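Local coordinates for protein putative cell surface hydrolase (Lactobacillus plantarum, PDB 3LP5) that probably hydrolyses a still unidentified substrate at the bacterial cell surface, using an alpha/beta-hydrolase fold, at residues Phe152-Pro163 and Tyr190-Val199; Lys200-Thr208 and Gln242-Asn250. All coordinates share one frame; numbering follows the deposited sequence.

Contact 1. Residues Phe152-Pro163 and Tyr190-Val199; sequences FKELYRYRTGLP and YGKYIFQDQV
The ring of Phe152 takes the edge of Tyr190 over the centre of one face, a T-shaped pair with centroids 5.1 Å apart and planes at 88°. With CG anti to the backbone N, Phe152 reaches across to the second helix, where its rim meets CB of Tyr193 near the ring plane (CZ to CB 3.8 Å). Ile194 fills the middle of the packed part: its CD1 lies 3.7 Å from Leu155 CB and also touches Phe152 CE1, while CG2 turns to Leu162 CD1. That same Leu162 methyl meets Phe195 CD1 at 3.7 Å, the two side chains crossing at about a right angle. In this alpha/beta-hydrolase fold, helix 150-157 follows strand 127-134 and helix 191-195 precedes the edge strand 201-206; the axes of segments 152-157 and 191-195 run 25° from parallel and come within 9.4 Å. The solvent side is looser and polar. Arg159 lays its guanidinium over the ring of Tyr156, held by a hydrogen bond from Arg159 NH1 to Tyr156 O (2.8 Å), which enters from above the carbonyl plane. Tyr156 in turn sets its ring edge against Tyr193 O, 3.4 Å from CE1. Gln198, bent at chi2, has its amide plane 80° from that guanidinium, and a water bridges the two groups, accepting from Arg159 NE at 3.0 Å and, at longer range, from Gln198 NE2.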
loop_
_atom_site.group_PDB
_atom_site.type_symbol
_atom_site.label_atom_id
_atom_site.label_comp_id
_atom_site.label_asym_id
_atom_site.label_seq_id
_atom_site.Cartn_x
_atom_site.Cartn_y
_atom_site.Cartn_z
ATOM N N PHE A 152 11.447 12.032 -2.555
ATOM C CA PHE A 152 10.959 11.835 -3.903
ATOM C C PHE A 152 12.147 11.604 -4.879
ATOM O O PHE A 152 12.038 10.818 -5.800
ATOM C CB PHE A 152 10.223 13.083 -4.380
ATOM C CG PHE A 152 9.797 12.991 -5.833
ATOM C CD1 PHE A 152 8.748 12.158 -6.210
ATOM C CD2 PHE A 152 10.508 13.675 -6.818
ATOM C CE1 PHE A 152 8.349 12.052 -7.549
ATOM C CE2 PHE A 152 10.136 13.561 -8.157
ATOM C CZ PHE A 152 9.038 12.733 -8.519
ATOM N N LYS A 153 13.266 12.272 -4.661
ATOM C CA LYS A 153 14.465 12.114 -5.546
ATOM C C LYS A 153 14.881 10.647 -5.576
ATOM O O LYS A 153 15.202 10.131 -6.645
ATOM C CB LYS A 153 15.624 12.999 -5.065
ATOM C CG LYS A 153 15.395 14.502 -5.457
ATOM C CD LYS A 153 16.599 15.391 -5.014
ATOM C CE LYS A 153 16.252 16.877 -5.041
ATOM N NZ LYS A 153 17.404 17.707 -4.519
ATOM N N GLU A 154 14.806 9.966 -4.434
ATOM C CA GLU A 154 15.215 8.586 -4.379
ATOM C C GLU A 154 14.156 7.707 -5.055
ATOM O O GLU A 154 14.512 6.875 -5.854
ATOM C CB GLU A 154 15.465 8.134 -2.925
ATOM C CG GLU A 154 15.885 6.642 -2.824
ATOM C CD GLU A 154 16.024 6.084 -1.410
ATOM O OE1 GLU A 154 15.379 6.566 -0.428
ATOM O OE2 GLU A 154 16.731 5.089 -1.275
ATOM N N LEU A 155 12.868 7.895 -4.775
ATOM C CA LEU A 155 11.822 7.120 -5.501
ATOM C C LEU A 155 11.835 7.371 -7.014
ATOM O O LEU A 155 11.552 6.453 -7.778
ATOM C CB LEU A 155 10.433 7.423 -4.998
ATOM C CG LEU A 155 10.257 7.212 -3.488
ATOM C CD1 LEU A 155 8.910 7.761 -2.992
ATOM C CD2 LEU A 155 10.264 5.676 -3.245
ATOM N N TYR A 156 12.180 8.585 -7.438
ATOM C CA TYR A 156 12.114 8.864 -8.887
ATOM C C TYR A 156 13.344 8.269 -9.529
ATOM O O TYR A 156 13.291 7.668 -10.600
ATOM C CB TYR A 156 12.109 10.371 -9.086
ATOM C CG TYR A 156 11.913 10.834 -10.490
ATOM C CD1 TYR A 156 10.683 10.673 -11.125
ATOM C CD2 TYR A 156 12.944 11.473 -11.182
ATOM C CE1 TYR A 156 10.463 11.143 -12.457
ATOM C CE2 TYR A 156 12.753 11.946 -12.526
ATOM C CZ TYR A 156 11.509 11.748 -13.162
ATOM O OH TYR A 156 11.321 12.216 -14.481
ATOM N N ARG A 157 14.467 8.361 -8.831
ATOM C CA ARG A 157 15.722 7.851 -9.391
ATOM C C ARG A 157 15.669 6.347 -9.671
ATOM O O ARG A 157 16.322 5.854 -10.609
ATOM C CB ARG A 157 16.904 8.122 -8.439
ATOM C CG ARG A 157 18.262 7.772 -9.108
ATOM C CD ARG A 157 19.416 7.534 -8.098
ATOM N NE ARG A 157 20.429 6.518 -8.542
ATOM C CZ ARG A 157 20.727 6.104 -9.805
ATOM N NH1 ARG A 157 20.132 6.589 -10.908
ATOM N NH2 ARG A 157 21.672 5.174 -9.970
ATOM N N TYR A 158 14.949 5.600 -8.844
ATOM C CA TYR A 158 14.920 4.166 -9.056
ATOM C C TYR A 158 13.644 3.638 -9.714
ATOM O O TYR A 158 13.409 2.414 -9.723
ATOM C CB TYR A 158 15.198 3.396 -7.744
ATOM C CG TYR A 158 16.567 3.692 -7.255
ATOM C CD1 TYR A 158 17.673 3.238 -7.983
ATOM C CD2 TYR A 158 16.776 4.491 -6.123
ATOM C CE1 TYR A 158 18.954 3.516 -7.568
ATOM C CE2 TYR A 158 18.068 4.778 -5.695
ATOM C CZ TYR A 158 19.136 4.280 -6.433
ATOM O OH TYR A 158 20.413 4.531 -6.074
ATOM N N ARG A 159 12.855 4.511 -10.297
ATOM C CA ARG A 159 11.510 4.117 -10.799
ATOM C C ARG A 159 11.646 3.125 -11.921
ATOM O O ARG A 159 10.729 2.341 -12.110
ATOM C CB ARG A 159 10.713 5.357 -11.268
ATOM C CG ARG A 159 11.359 6.022 -12.557
ATOM C CD ARG A 159 10.738 7.411 -12.888
ATOM N NE ARG A 159 11.254 7.953 -14.146
ATOM C CZ ARG A 159 12.497 8.431 -14.334
ATOM N NH1 ARG A 159 13.421 8.444 -13.337
ATOM N NH2 ARG A 159 12.847 8.898 -15.535
ATOM N N THR A 160 12.760 3.139 -12.685
ATOM C CA THR A 160 12.913 2.148 -13.744
ATOM C C THR A 160 13.088 0.704 -13.216
ATOM O O THR A 160 12.908 -0.261 -13.965
ATOM C CB THR A 160 14.023 2.458 -14.742
ATOM O OG1 THR A 160 15.281 2.478 -14.063
ATOM C CG2 THR A 160 13.775 3.807 -15.398
ATOM N N GLY A 161 13.395 0.550 -11.929
ATOM C CA GLY A 161 13.388 -0.779 -11.357
ATOM C C GLY A 161 11.975 -1.356 -11.169
ATOM O O GLY A 161 11.860 -2.532 -10.888
ATOM N N LEU A 162 10.903 -0.548 -11.311
ATOM C CA LEU A 162 9.537 -1.073 -11.110
ATOM C C LEU A 162 9.238 -2.180 -12.110
ATOM O O LEU A 162 9.776 -2.170 -13.210
ATOM C CB LEU A 162 8.452 0.031 -11.211
ATOM C CG LEU A 162 8.457 1.022 -10.018
ATOM C CD1 LEU A 162 7.772 2.348 -10.403
ATOM C CD2 LEU A 162 7.874 0.411 -8.695
ATOM N N PRO A 163 8.422 -3.158 -11.716
ATOM C CA PRO A 163 8.006 -4.189 -12.685
ATOM C C PRO A 163 7.055 -3.654 -13.742
ATOM O O PRO A 163 6.057 -3.028 -13.406
ATOM C CB PRO A 163 7.300 -5.245 -11.822
ATOM C CG PRO A 163 7.097 -4.639 -10.540
ATOM C CD PRO A 163 8.104 -3.553 -10.331
ATOM N N TYR A 190 2.674 13.577 -6.618
ATOM C CA TYR A 190 3.984 13.255 -7.227
ATOM C C TYR A 190 4.107 11.751 -7.588
ATOM O O TYR A 190 4.970 11.332 -8.362
ATOM C CB TYR A 190 5.136 13.677 -6.297
ATOM C CG TYR A 190 5.546 15.129 -6.391
ATOM C CD1 TYR A 190 4.637 16.143 -6.137
ATOM C CD2 TYR A 190 6.910 15.486 -6.600
ATOM C CE1 TYR A 190 5.053 17.508 -6.193
ATOM C CE2 TYR A 190 7.323 16.809 -6.633
ATOM C CZ TYR A 190 6.394 17.816 -6.430
ATOM O OH TYR A 190 6.826 19.139 -6.421
ATOM N N GLY A 191 3.197 10.957 -7.044
ATOM C CA GLY A 191 3.043 9.512 -7.409
ATOM C C GLY A 191 3.050 9.301 -8.930
ATOM O O GLY A 191 3.727 8.368 -9.425
ATOM N N LYS A 192 2.342 10.152 -9.677
ATOM C CA LYS A 192 2.225 9.950 -11.119
ATOM C C LYS A 192 3.571 10.072 -11.846
ATOM O O LYS A 192 3.785 9.416 -12.873
ATOM C CB LYS A 192 1.219 10.908 -11.707
ATOM C CG LYS A 192 1.795 12.301 -11.806
ATOM C CD LYS A 192 0.769 13.473 -12.055
ATOM C CE LYS A 192 -0.422 13.079 -12.858
ATOM N NZ LYS A 192 -1.053 14.326 -13.503
ATOM N N TYR A 193 4.513 10.872 -11.324
ATOM C CA TYR A 193 5.855 10.960 -11.939
ATOM C C TYR A 193 6.690 9.698 -11.785
ATOM O O TYR A 193 7.551 9.412 -12.624
ATOM C CB TYR A 193 6.671 12.174 -11.389
ATOM C CG TYR A 193 5.900 13.460 -11.420
ATOM C CD1 TYR A 193 5.346 13.925 -12.609
ATOM C CD2 TYR A 193 5.681 14.182 -10.249
ATOM C CE1 TYR A 193 4.602 15.087 -12.641
ATOM C CE2 TYR A 193 4.961 15.362 -10.274
ATOM C CZ TYR A 193 4.418 15.800 -11.475
ATOM O OH TYR A 193 3.673 16.961 -11.518
ATOM N N ILE A 194 6.446 8.967 -10.726
ATOM C CA ILE A 194 7.091 7.691 -10.479
ATOM C C ILE A 194 6.470 6.617 -11.383
ATOM O O ILE A 194 7.165 5.881 -12.077
ATOM C CB ILE A 194 6.975 7.327 -9.013
ATOM C CG1 ILE A 194 7.890 8.254 -8.194
ATOM C CG2 ILE A 194 7.544 5.890 -8.748
ATOM C CD1 ILE A 194 7.352 8.551 -6.794
ATOM N N PHE A 195 5.158 6.567 -11.443
ATOM C CA PHE A 195 4.479 5.398 -12.014
ATOM C C PHE A 195 4.137 5.494 -13.502
ATOM O O PHE A 195 4.252 4.482 -14.170
ATOM C CB PHE A 195 3.241 5.054 -11.199
ATOM C CG PHE A 195 3.580 4.554 -9.818
ATOM C CD1 PHE A 195 4.257 3.355 -9.648
ATOM C CD2 PHE A 195 3.240 5.282 -8.698
ATOM C CE1 PHE A 195 4.574 2.880 -8.363
ATOM C CE2 PHE A 195 3.551 4.807 -7.414
ATOM C CZ PHE A 195 4.216 3.596 -7.268
ATOM N N GLN A 196 3.766 6.675 -14.030
ATOM C CA GLN A 196 3.172 6.709 -15.358
ATOM C C GLN A 196 4.290 6.305 -16.345
ATOM O O GLN A 196 5.446 6.762 -16.258
ATOM C CB GLN A 196 2.624 8.113 -15.769
ATOM C CG GLN A 196 1.448 8.635 -14.954
ATOM C CD GLN A 196 0.907 10.050 -15.419
ATOM O OE1 GLN A 196 1.653 11.138 -15.508
ATOM N NE2 GLN A 196 -0.386 10.043 -15.693
ATOM N N ASP A 197 3.944 5.440 -17.277
ATOM C CA ASP A 197 4.970 4.910 -18.218
ATOM C C ASP A 197 6.120 4.078 -17.612
ATOM O O ASP A 197 7.055 3.735 -18.321
ATOM C CB ASP A 197 5.482 5.997 -19.157
ATOM C CG ASP A 197 4.467 6.282 -20.320
ATOM O OD1 ASP A 197 3.248 6.091 -20.135
ATOM O OD2 ASP A 197 4.881 6.660 -21.440
ATOM N N GLN A 198 6.042 3.754 -16.333
ATOM C CA GLN A 198 6.939 2.752 -15.749
ATOM C C GLN A 198 6.211 1.467 -15.475
ATOM O O GLN A 198 6.876 0.460 -15.296
ATOM C CB GLN A 198 7.621 3.207 -14.439
ATOM C CG GLN A 198 8.614 4.302 -14.639
ATOM C CD GLN A 198 9.696 3.971 -15.730
ATOM O OE1 GLN A 198 10.172 2.845 -15.847
ATOM N NE2 GLN A 198 10.056 4.975 -16.515
ATOM N N VAL A 199 4.866 1.499 -15.409
ATOM C CA VAL A 199 4.071 0.314 -15.109
ATOM C C VAL A 199 2.975 0.184 -16.193
ATOM O O VAL A 199 2.671 1.141 -16.892
ATOM C CB VAL A 199 3.491 0.342 -13.646
ATOM C CG1 VAL A 199 4.620 0.515 -12.575
ATOM C CG2 VAL A 199 2.440 1.440 -13.469
HETATM O O HOH W 1 9.031 8.088 -16.142
#

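Contact 2. Residues Lys200-Thr208 and Gln242-Asn250; sequences KHFTEITVT and QKNAQRVQN
Val248 and Ile205 face each other in a single antiparallel bridge, a non-hydrogen-bonded pair, by which the C-terminal tail adds itself to strand 201-206, the edge strand of the alpha/beta-hydrolase sheet. Two backbone bonds flank the pair, Gln249 N to Glu204 O (2.8 Å) and Thr206 N to Arg247 O (3.1 Å). On one face of the strand the apolar groups cross at a slant: both methyls of Val248 lie against Thr203 CG2, CG1 at 3.7 Å, and Val248 CG2 also reaches Ile205 CG1. Beside them Ile205 CG2 rests against Arg247 CB, and Leu226 of helix 217-231 covers Ile205 from beyond the contact.

At the end of the tail, the side-chain amide of Asn250 bonds the strand backbone on both sides of Thr203. Its CG sits between the backbone N and carbonyl carbon (chi1 68°), which lets ND2 donate to Phe202 O (3.1 Å) while OD1 accepts from Glu204 N (3.0 Å), the latter donor standing above the amide carbonyl plane. The Glu204 and Asn250 side chains cross at about a right angle, with carboxylate and amide planes 76° apart.

Arg247 extends from CG to NE and runs past Thr206 O. Its NE donates to a lone pair of Asn244 OD1, lying within both planes, and this fixes the guanidinium rotation. Asn244 ND2 is itself held by Ser225 and Gln229. In the same guanidinium plane a water accepts from Arg247 NH1 and donates to Thr206 O at 2.7 Å.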
loop_
_atom_site.group_PDB
_atom_site.type_symbol
_atom_site.label_atom_id
_atom_site.label_comp_id
_atom_site.label_asym_id
_atom_site.label_seq_id
_atom_site.Cartn_x
_atom_site.Cartn_y
_atom_site.Cartn_z
ATOM N N LYS A 200 2.384 -1.000 -16.328
ATOM C CA LYS A 200 1.313 -1.267 -17.307
ATOM C C LYS A 200 0.098 -0.296 -17.198
ATOM O O LYS A 200 -0.369 0.237 -18.203
ATOM C CB LYS A 200 0.833 -2.732 -17.108
ATOM C CG LYS A 200 0.132 -3.343 -18.309
ATOM C CD LYS A 200 -0.951 -4.376 -17.920
ATOM C CE LYS A 200 -0.422 -5.743 -17.467
ATOM N NZ LYS A 200 0.899 -6.093 -18.078
ATOM N N HIS A 201 -0.429 -0.084 -15.985
ATOM C CA HIS A 201 -1.544 0.851 -15.802
ATOM C C HIS A 201 -1.363 1.571 -14.508
ATOM O O HIS A 201 -0.981 0.934 -13.477
ATOM C CB HIS A 201 -2.927 0.181 -15.676
ATOM C CG HIS A 201 -3.281 -0.763 -16.784
ATOM N ND1 HIS A 201 -3.627 -0.335 -18.054
ATOM C CD2 HIS A 201 -3.418 -2.116 -16.789
ATOM C CE1 HIS A 201 -3.918 -1.389 -18.803
ATOM N NE2 HIS A 201 -3.805 -2.478 -18.060
ATOM N N PHE A 202 -1.642 2.883 -14.541
ATOM C CA PHE A 202 -1.653 3.719 -13.344
ATOM C C PHE A 202 -2.970 4.440 -13.258
ATOM O O PHE A 202 -3.396 5.063 -14.252
ATOM C CB PHE A 202 -0.521 4.731 -13.400
ATOM C CG PHE A 202 -0.497 5.685 -12.247
ATOM C CD1 PHE A 202 -0.197 5.242 -10.963
ATOM C CD2 PHE A 202 -0.773 7.034 -12.451
ATOM C CE1 PHE A 202 -0.159 6.105 -9.891
ATOM C CE2 PHE A 202 -0.772 7.911 -11.389
ATOM C CZ PHE A 202 -0.430 7.467 -10.110
ATOM N N THR A 203 -3.624 4.326 -12.100
ATOM C CA THR A 203 -4.998 4.889 -11.913
ATOM C C THR A 203 -5.084 5.732 -10.639
ATOM O O THR A 203 -4.807 5.231 -9.576
ATOM C CB THR A 203 -6.057 3.783 -11.875
ATOM O OG1 THR A 203 -6.013 3.108 -13.110
ATOM C CG2 THR A 203 -7.484 4.310 -11.725
ATOM N N GLU A 204 -5.418 7.025 -10.782
ATOM C CA GLU A 204 -5.651 7.883 -9.645
ATOM C C GLU A 204 -7.113 7.888 -9.314
ATOM O O GLU A 204 -7.960 7.979 -10.213
ATOM C CB GLU A 204 -5.210 9.327 -9.944
ATOM C CG GLU A 204 -3.769 9.347 -10.443
ATOM C CD GLU A 204 -3.371 10.704 -11.048
ATOM O OE1 GLU A 204 -3.090 11.611 -10.247
ATOM O OE2 GLU A 204 -3.354 10.849 -12.301
ATOM N N ILE A 205 -7.400 7.838 -8.007
ATOM C CA ILE A 205 -8.783 7.767 -7.503
ATOM C C ILE A 205 -8.869 8.779 -6.394
ATOM O O ILE A 205 -7.980 8.830 -5.561
ATOM C CB ILE A 205 -9.150 6.334 -6.947
ATOM C CG1 ILE A 205 -9.027 5.278 -8.034
ATOM C CG2 ILE A 205 -10.601 6.306 -6.323
ATOM C CD1 ILE A 205 -8.921 3.815 -7.560
ATOM N N THR A 206 -9.956 9.571 -6.356
ATOM C CA THR A 206 -10.163 10.501 -5.271
ATOM C C THR A 206 -11.127 9.948 -4.234
ATOM O O THR A 206 -12.195 9.429 -4.559
ATOM C CB THR A 206 -10.693 11.886 -5.771
ATOM O OG1 THR A 206 -9.873 12.325 -6.845
ATOM C CG2 THR A 206 -10.597 12.919 -4.685
ATOM N N VAL A 207 -10.740 10.086 -2.973
ATOM C CA VAL A 207 -11.628 9.872 -1.844
ATOM C C VAL A 207 -11.445 11.080 -0.943
ATOM O O VAL A 207 -10.340 11.313 -0.412
ATOM C CB VAL A 207 -11.264 8.555 -1.062
ATOM C CG1 VAL A 207 -12.069 8.417 0.225
ATOM C CG2 VAL A 207 -11.514 7.369 -1.949
ATOM N N THR A 208 -12.543 11.807 -0.693
ATOM C CA THR A 208 -12.370 13.058 0.019
ATOM C C THR A 208 -12.061 12.747 1.466
ATOM O O THR A 208 -12.662 11.852 2.019
ATOM C CB THR A 208 -13.569 14.009 -0.147
ATOM O OG1 THR A 208 -14.675 13.491 0.599
ATOM C CG2 THR A 208 -13.957 14.136 -1.620
ATOM N N GLN A 242 -20.233 1.181 -10.730
ATOM C CA GLN A 242 -20.351 2.383 -11.579
ATOM C C GLN A 242 -19.947 3.648 -10.826
ATOM O O GLN A 242 -19.223 4.464 -11.364
ATOM C CB GLN A 242 -21.757 2.481 -12.200
ATOM C CG GLN A 242 -21.917 1.346 -13.225
ATOM C CD GLN A 242 -23.344 1.130 -13.766
ATOM O OE1 GLN A 242 -24.345 1.391 -13.095
ATOM N NE2 GLN A 242 -23.419 0.632 -14.991
ATOM N N LYS A 243 -20.379 3.755 -9.566
ATOM C CA LYS A 243 -20.077 4.861 -8.709
ATOM C C LYS A 243 -18.566 4.910 -8.381
ATOM O O LYS A 243 -17.983 6.005 -8.342
ATOM C CB LYS A 243 -20.925 4.751 -7.422
ATOM C CG LYS A 243 -20.645 5.791 -6.304
ATOM C CD LYS A 243 -21.835 5.883 -5.299
ATOM C CE LYS A 243 -21.867 4.764 -4.213
ATOM N NZ LYS A 243 -22.358 5.270 -2.856
ATOM N N ASN A 244 -17.948 3.765 -8.107
ATOM C CA ASN A 244 -16.489 3.734 -7.815
ATOM C C ASN A 244 -15.708 4.144 -9.056
ATOM O O ASN A 244 -14.736 4.938 -8.961
ATOM C CB ASN A 244 -16.034 2.355 -7.326
ATOM C CG ASN A 244 -16.345 2.114 -5.841
ATOM O OD1 ASN A 244 -16.625 3.034 -5.101
ATOM N ND2 ASN A 244 -16.273 0.859 -5.416
ATOM N N ALA A 245 -16.169 3.653 -10.219
ATOM C CA ALA A 245 -15.624 4.026 -11.545
ATOM C C ALA A 245 -15.568 5.544 -11.726
ATOM O O ALA A 245 -14.613 6.073 -12.288
ATOM C CB ALA A 245 -16.448 3.379 -12.716
ATOM N N GLN A 246 -16.545 6.248 -11.174
ATOM C CA GLN A 246 -16.605 7.675 -11.354
ATOM C C GLN A 246 -15.711 8.424 -10.385
ATOM O O GLN A 246 -15.523 9.643 -10.568
ATOM C CB GLN A 246 -18.029 8.191 -11.213
ATOM C CG GLN A 246 -18.985 7.754 -12.311
ATOM C CD GLN A 246 -20.399 8.180 -11.940
ATOM O OE1 GLN A 246 -20.822 8.028 -10.784
ATOM N NE2 GLN A 246 -21.120 8.761 -12.905
ATOM N N ARG A 247 -15.153 7.717 -9.397
ATOM C CA ARG A 247 -14.082 8.259 -8.540
ATOM C C ARG A 247 -12.680 8.312 -9.211
ATOM O O ARG A 247 -11.784 9.044 -8.747
ATOM C CB ARG A 247 -13.962 7.443 -7.260
ATOM C CG ARG A 247 -15.219 7.443 -6.409
ATOM C CD ARG A 247 -15.006 6.593 -5.137
ATOM N NE ARG A 247 -16.292 6.126 -4.587
ATOM C CZ ARG A 247 -17.188 6.905 -3.980
ATOM N NH1 ARG A 247 -16.993 8.220 -3.824
ATOM N NH2 ARG A 247 -18.313 6.370 -3.541
ATOM N N VAL A 248 -12.483 7.534 -10.258
ATOM C CA VAL A 248 -11.220 7.580 -11.045
ATOM C C VAL A 248 -11.037 8.958 -11.719
ATOM O O VAL A 248 -11.996 9.496 -12.334
ATOM C CB VAL A 248 -11.250 6.484 -12.086
ATOM C CG1 VAL A 248 -10.094 6.596 -13.137
ATOM C CG2 VAL A 248 -11.279 5.132 -11.394
ATOM N N GLN A 249 -9.844 9.547 -11.570
ATOM C CA GLN A 249 -9.549 10.929 -12.002
ATOM C C GLN A 249 -8.837 10.976 -13.364
ATOM O O GLN A 249 -8.656 12.074 -13.952
ATOM C CB GLN A 249 -8.591 11.599 -11.011
ATOM C CG GLN A 249 -9.154 11.872 -9.642
ATOM C CD GLN A 249 -10.349 12.774 -9.725
ATOM O OE1 GLN A 249 -10.225 14.008 -9.685
ATOM N NE2 GLN A 249 -11.508 12.176 -9.896
ATOM N N ASN A 250 -8.386 9.813 -13.841
ATOM C CA ASN A 250 -7.701 9.751 -15.135
ATOM C C ASN A 250 -8.202 8.571 -15.961
ATOM O O ASN A 250 -7.603 8.234 -16.996
ATOM C CB ASN A 250 -6.161 9.719 -14.924
ATOM C CG ASN A 250 -5.680 8.431 -14.276
ATOM O OD1 ASN A 250 -6.402 7.808 -13.468
ATOM N ND2 ASN A 250 -4.480 7.989 -14.671
HETATM O O HOH W 2 -14.810 10.064 -4.530
#

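How the contacts relate
From the N terminus, the chain builds most of the sheet before reaching helix 150-157. Contact 1 then closes a loop of 26 residues, which holds strand 167-172 and brings helix 191-195 back beside that helix. Contact 2 opens directly afterwards on strand 201-206 and closes a second loop, 33 residues long and mostly helical, when the C-terminal tail returns to the sheet edge. The loops follow in series, neither nesting nor crossing. With centres about 19 Å apart, the contacts still meet at Phe202, whose ring packs on Phe195, Lys192 and Gln196. Together they connect helices 150-157 and 191-195, the edge strand 201-206 and the C-terminal tail.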